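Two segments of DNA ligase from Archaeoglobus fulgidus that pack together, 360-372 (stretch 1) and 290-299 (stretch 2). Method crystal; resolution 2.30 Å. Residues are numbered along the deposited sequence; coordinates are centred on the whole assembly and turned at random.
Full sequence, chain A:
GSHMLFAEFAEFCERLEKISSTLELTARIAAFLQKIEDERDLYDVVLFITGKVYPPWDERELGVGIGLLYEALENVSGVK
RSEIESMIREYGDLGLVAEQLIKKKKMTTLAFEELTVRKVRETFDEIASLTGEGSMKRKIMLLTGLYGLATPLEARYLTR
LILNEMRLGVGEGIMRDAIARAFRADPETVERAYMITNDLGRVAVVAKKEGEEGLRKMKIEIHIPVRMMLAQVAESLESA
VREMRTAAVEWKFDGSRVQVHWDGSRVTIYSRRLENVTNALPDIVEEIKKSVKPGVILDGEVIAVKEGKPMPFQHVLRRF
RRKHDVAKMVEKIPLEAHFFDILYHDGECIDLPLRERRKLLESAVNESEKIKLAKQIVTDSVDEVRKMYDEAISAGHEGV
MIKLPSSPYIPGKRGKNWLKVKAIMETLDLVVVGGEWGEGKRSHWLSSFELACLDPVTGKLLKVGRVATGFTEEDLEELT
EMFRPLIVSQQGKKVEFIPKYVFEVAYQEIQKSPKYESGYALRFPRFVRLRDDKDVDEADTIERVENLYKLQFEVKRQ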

# COMPACT_ATOMS: atom_id res chain seq x y z
N LEU A 360 15.01 26.30 -2.26
CA LEU A 360 13.85 26.19 -3.14
C LEU A 360 12.54 26.11 -2.38
O LEU A 360 11.57 26.75 -2.77
CB LEU A 360 13.97 24.97 -4.07
CG LEU A 360 14.96 25.02 -5.23
CD1 LEU A 360 14.79 23.79 -6.11
CD2 LEU A 360 14.79 26.32 -6.06
N LEU A 361 12.52 25.31 -1.32
CA LEU A 361 11.33 25.19 -0.49
C LEU A 361 10.96 26.51 0.19
O LEU A 361 9.79 26.90 0.21
CB LEU A 361 11.53 24.09 0.57
CG LEU A 361 10.39 23.89 1.58
CD1 LEU A 361 9.16 23.28 0.92
CD2 LEU A 361 10.86 23.06 2.76
N GLU A 362 11.96 27.20 0.73
CA GLU A 362 11.73 28.45 1.46
C GLU A 362 11.08 29.52 0.59
O GLU A 362 10.12 30.16 1.00
CB GLU A 362 13.03 28.96 2.10
CG GLU A 362 13.49 28.13 3.29
CD GLU A 362 14.90 28.49 3.76
OE1 GLU A 362 15.46 27.73 4.58
OE2 GLU A 362 15.45 29.52 3.30
N SER A 363 11.58 29.69 -0.64
CA SER A 363 11.02 30.69 -1.54
C SER A 363 9.69 30.26 -2.19
O SER A 363 9.03 31.08 -2.83
CB SER A 363 12.05 31.14 -2.58
OG SER A 363 12.11 30.23 -3.66
N ALA A 364 9.30 29.00 -2.00
CA ALA A 364 8.09 28.45 -2.63
C ALA A 364 6.86 28.55 -1.74
O ALA A 364 5.73 28.65 -2.23
CB ALA A 364 8.32 27.01 -3.05
N VAL A 365 7.08 28.52 -0.44
CA VAL A 365 5.97 28.69 0.49
C VAL A 365 6.04 30.02 1.24
O VAL A 365 7.11 30.46 1.68
CB VAL A 365 5.71 27.44 1.41
CG1 VAL A 365 6.80 26.40 1.25
CG2 VAL A 365 5.50 27.83 2.88
N ASN A 366 4.89 30.67 1.31
CA ASN A 366 4.69 31.87 2.08
C ASN A 366 3.90 31.45 3.32
O ASN A 366 2.71 31.13 3.24
CB ASN A 366 3.93 32.91 1.23
CG ASN A 366 3.22 33.94 2.07
OD1 ASN A 366 3.83 34.88 2.58
ND2 ASN A 366 1.90 33.77 2.21
N GLU A 367 4.60 31.42 4.45
CA GLU A 367 4.04 30.90 5.70
C GLU A 367 2.78 31.65 6.14
O GLU A 367 2.73 32.87 6.13
CB GLU A 367 5.09 30.88 6.82
CG GLU A 367 6.21 29.84 6.60
CD GLU A 367 6.96 29.47 7.88
OE1 GLU A 367 8.18 29.71 7.95
OE2 GLU A 367 6.33 28.92 8.82
N SER A 368 1.75 30.88 6.49
CA SER A 368 0.52 31.42 7.05
C SER A 368 0.19 30.65 8.34
O SER A 368 1.02 29.89 8.85
CB SER A 368 -0.62 31.32 6.04
OG SER A 368 -0.79 30.00 5.55
N GLU A 369 -1.01 30.86 8.87
CA GLU A 369 -1.40 30.16 10.10
C GLU A 369 -1.57 28.66 9.88
O GLU A 369 -1.33 27.86 10.78
CB GLU A 369 -2.67 30.78 10.73
CG GLU A 369 -3.96 30.59 9.93
CD GLU A 369 -5.21 30.46 10.80
OE1 GLU A 369 -6.32 30.36 10.22
OE2 GLU A 369 -5.08 30.45 12.05
N LYS A 370 -1.97 28.29 8.66
CA LYS A 370 -2.26 26.89 8.34
C LYS A 370 -1.19 26.19 7.49
O LYS A 370 -1.24 24.97 7.33
CB LYS A 370 -3.64 26.75 7.70
CG LYS A 370 -4.81 27.10 8.61
CD LYS A 370 -6.09 26.38 8.16
CE LYS A 370 -7.32 26.96 8.85
NZ LYS A 370 -8.59 26.30 8.43
N ILE A 371 -0.24 26.96 6.95
CA ILE A 371 0.86 26.41 6.14
C ILE A 371 2.21 26.89 6.68
O ILE A 371 2.50 28.09 6.67
CB ILE A 371 0.75 26.80 4.61
CG1 ILE A 371 -0.55 26.29 3.97
CG2 ILE A 371 2.00 26.35 3.82
CD1 ILE A 371 -0.77 24.77 4.00
N LYS A 372 3.03 25.96 7.15
CA LYS A 372 4.32 26.30 7.74
C LYS A 372 5.47 25.57 7.07
O LYS A 372 5.26 24.54 6.42
CB LYS A 372 4.32 25.96 9.24
CG LYS A 372 3.02 26.24 9.97
CD LYS A 372 2.87 27.71 10.30
CE LYS A 372 3.48 28.06 11.65
NZ LYS A 372 2.83 29.29 12.21
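Stretch 2 (290-299) KSVKPGVILD

Stretch 2 meets stretch 1 just after leaving its helix, and the contact is built on backbone before side chains. Stretch 2 enters with the last helical residues, Lys-290 and Ser-291, breaks from helical angles at Val-292 (phi/psi -112/144), passes through Lys-293, Pro-294 and Gly-295 as loop, and becomes a strand from Val-296 to Asp-299. The two segments run antiparallel through the contact: Ala-364 lies opposite Lys-293, Val-365 opposite Val-292 and Asn-366 opposite Ser-291, with CA-CA distances of 5.0, 4.5 and 5.1 Å. Farther along, Leu-361 and Leu-298 are nearest neighbours at a CA-CA distance of 7.9 Å; the backbones have separated there, and the contact is made by side chains.

A single beta bridge, Val-365 with Val-292, fixes the register. Both residues have extended angles, and their flanking residues supply the two hydrogen bonds: Lys-293 N donates to Ala-364 O at 2.7 Å, and Asn-366 N donates to Ser-291 O at 2.8 Å. Both are nearly straight. The CA of Val-292 also approaches Ala-364 O at 3.5 Å as a CA-H...O contact. Water 1 donates to Ser-291 O at 3.0 Å and, weakly, to Ala-364 O at 3.4 Å, giving these two bridge carbonyls a shared solvent partner.

Ser-291 has the largest covered area, 91 Å², although its side chain is small. Its carbonyl serves the bridge, while its CA-to-CB bond points toward stretch 1 and brings OG within 3.0 Å of Ser-368 OG, a hydrogen bond in which either hydroxyl could be the donor. Its CB rests 4.0 Å from Ile-371 CB. Stretch 1 turns to present these partners: Ser-368 N bonds to Ile-371 O at 2.9 Å, and Ile-371 N makes a weak bond to Ser-368 OG at 3.4 Å. One small polar residue thus joins the bridge to the turn beyond it.

Ala-364, covered over 80 Å², is the counterpart on stretch 1. Besides its carbonyl bond, its methyl CB lies 3.8 Å from Lys-293 CE and 4.2 Å from Val-296 CG1, so the aliphatic part of the lysine packs on it. Lys-293, with 52 Å² covered, points its CA-to-CB bond toward stretch 1 and bends through its chi angles (chi3 and chi4 both m) to carry NZ to the neighbourhood of Ser-363. There water 2 accepts from Lys-293 NZ at 2.8 Å, donates to Leu-360 O at 2.7 Å and also bonds Ser-363 OG at 2.8 Å, linking the ammonium group to stretch 1 through solvent.

Apolar contacts flank this centre. Leu-361 CD1 meets Leu-298 CD2 at 3.8 Å, while Val-292 CG1 reaches Val-365 CB at 4.3 Å and Ile-371 CG2 at 4.2 Å. The rule to read here is economical: one bridge sets the register, a small serine and alanine carry the largest covered areas beside it, and apolar side chains pack both at the bridge and, through Leu-361 and Leu-298, where the backbones stand apart.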

# COMPACT_ATOMS: atom_id res chain seq x y z
N LYS A 290 -3.48 29.63 -1.73
CA LYS A 290 -3.08 30.99 -1.36
C LYS A 290 -1.65 31.14 -0.85
O LYS A 290 -1.04 32.20 -1.03
CB LYS A 290 -4.09 31.69 -0.43
CG LYS A 290 -4.55 30.91 0.77
CD LYS A 290 -5.41 31.79 1.65
CE LYS A 290 -6.36 30.96 2.51
NZ LYS A 290 -7.02 31.80 3.55
N SER A 291 -1.09 30.08 -0.26
CA SER A 291 0.21 30.20 0.39
C SER A 291 1.40 29.65 -0.40
O SER A 291 2.55 30.02 -0.12
CB SER A 291 0.18 29.57 1.79
OG SER A 291 -0.85 30.15 2.58
N VAL A 292 1.16 28.77 -1.37
CA VAL A 292 2.29 28.19 -2.09
C VAL A 292 2.41 28.61 -3.56
O VAL A 292 1.41 28.82 -4.26
CB VAL A 292 2.48 26.64 -1.85
CG1 VAL A 292 2.05 26.22 -0.42
CG2 VAL A 292 1.78 25.81 -2.88
N LYS A 293 3.65 28.76 -3.99
CA LYS A 293 4.00 29.11 -5.35
C LYS A 293 3.67 27.94 -6.30
O LYS A 293 4.07 26.81 -6.03
CB LYS A 293 5.48 29.49 -5.38
CG LYS A 293 6.05 29.96 -6.70
CD LYS A 293 7.01 28.92 -7.31
CE LYS A 293 8.26 28.66 -6.44
NZ LYS A 293 9.20 29.83 -6.30
N PRO A 294 2.91 28.21 -7.38
CA PRO A 294 2.48 27.16 -8.33
C PRO A 294 3.66 26.51 -9.04
O PRO A 294 4.70 27.15 -9.20
CB PRO A 294 1.62 27.93 -9.33
CG PRO A 294 1.21 29.19 -8.61
CD PRO A 294 2.38 29.53 -7.75
N GLY A 295 3.50 25.26 -9.45
CA GLY A 295 4.54 24.54 -10.19
C GLY A 295 5.48 23.74 -9.30
O GLY A 295 6.66 23.57 -9.63
N VAL A 296 4.97 23.26 -8.17
CA VAL A 296 5.78 22.51 -7.21
C VAL A 296 5.19 21.16 -6.80
O VAL A 296 3.98 20.90 -6.97
CB VAL A 296 6.13 23.33 -5.91
CG1 VAL A 296 6.87 24.62 -6.25
CG2 VAL A 296 4.88 23.64 -5.10
N ILE A 297 6.06 20.30 -6.28
CA ILE A 297 5.64 19.09 -5.59
C ILE A 297 6.40 19.08 -4.27
O ILE A 297 7.63 19.06 -4.24
CB ILE A 297 5.90 17.81 -6.41
CG1 ILE A 297 5.01 17.81 -7.64
CG2 ILE A 297 5.65 16.56 -5.55
CD1 ILE A 297 5.51 16.95 -8.76
N LEU A 298 5.64 19.13 -3.19
CA LEU A 298 6.21 19.28 -1.85
C LEU A 298 6.00 18.05 -0.99
O LEU A 298 4.96 17.40 -1.08
CB LEU A 298 5.56 20.49 -1.14
CG LEU A 298 5.62 21.87 -1.79
CD1 LEU A 298 4.93 22.90 -0.91
CD2 LEU A 298 7.05 22.29 -2.08
N ASP A 299 7.00 17.75 -0.16
CA ASP A 299 6.89 16.78 0.92
C ASP A 299 6.57 17.48 2.24
O ASP A 299 7.27 18.41 2.63
CB ASP A 299 8.19 15.99 1.06
CG ASP A 299 8.09 14.55 0.56
OD1 ASP A 299 7.22 14.24 -0.30
OD2 ASP A 299 8.89 13.72 1.06
O HOH W 1 4.22 31.69 -2.01
O HOH W 2 10.93 28.08 -4.99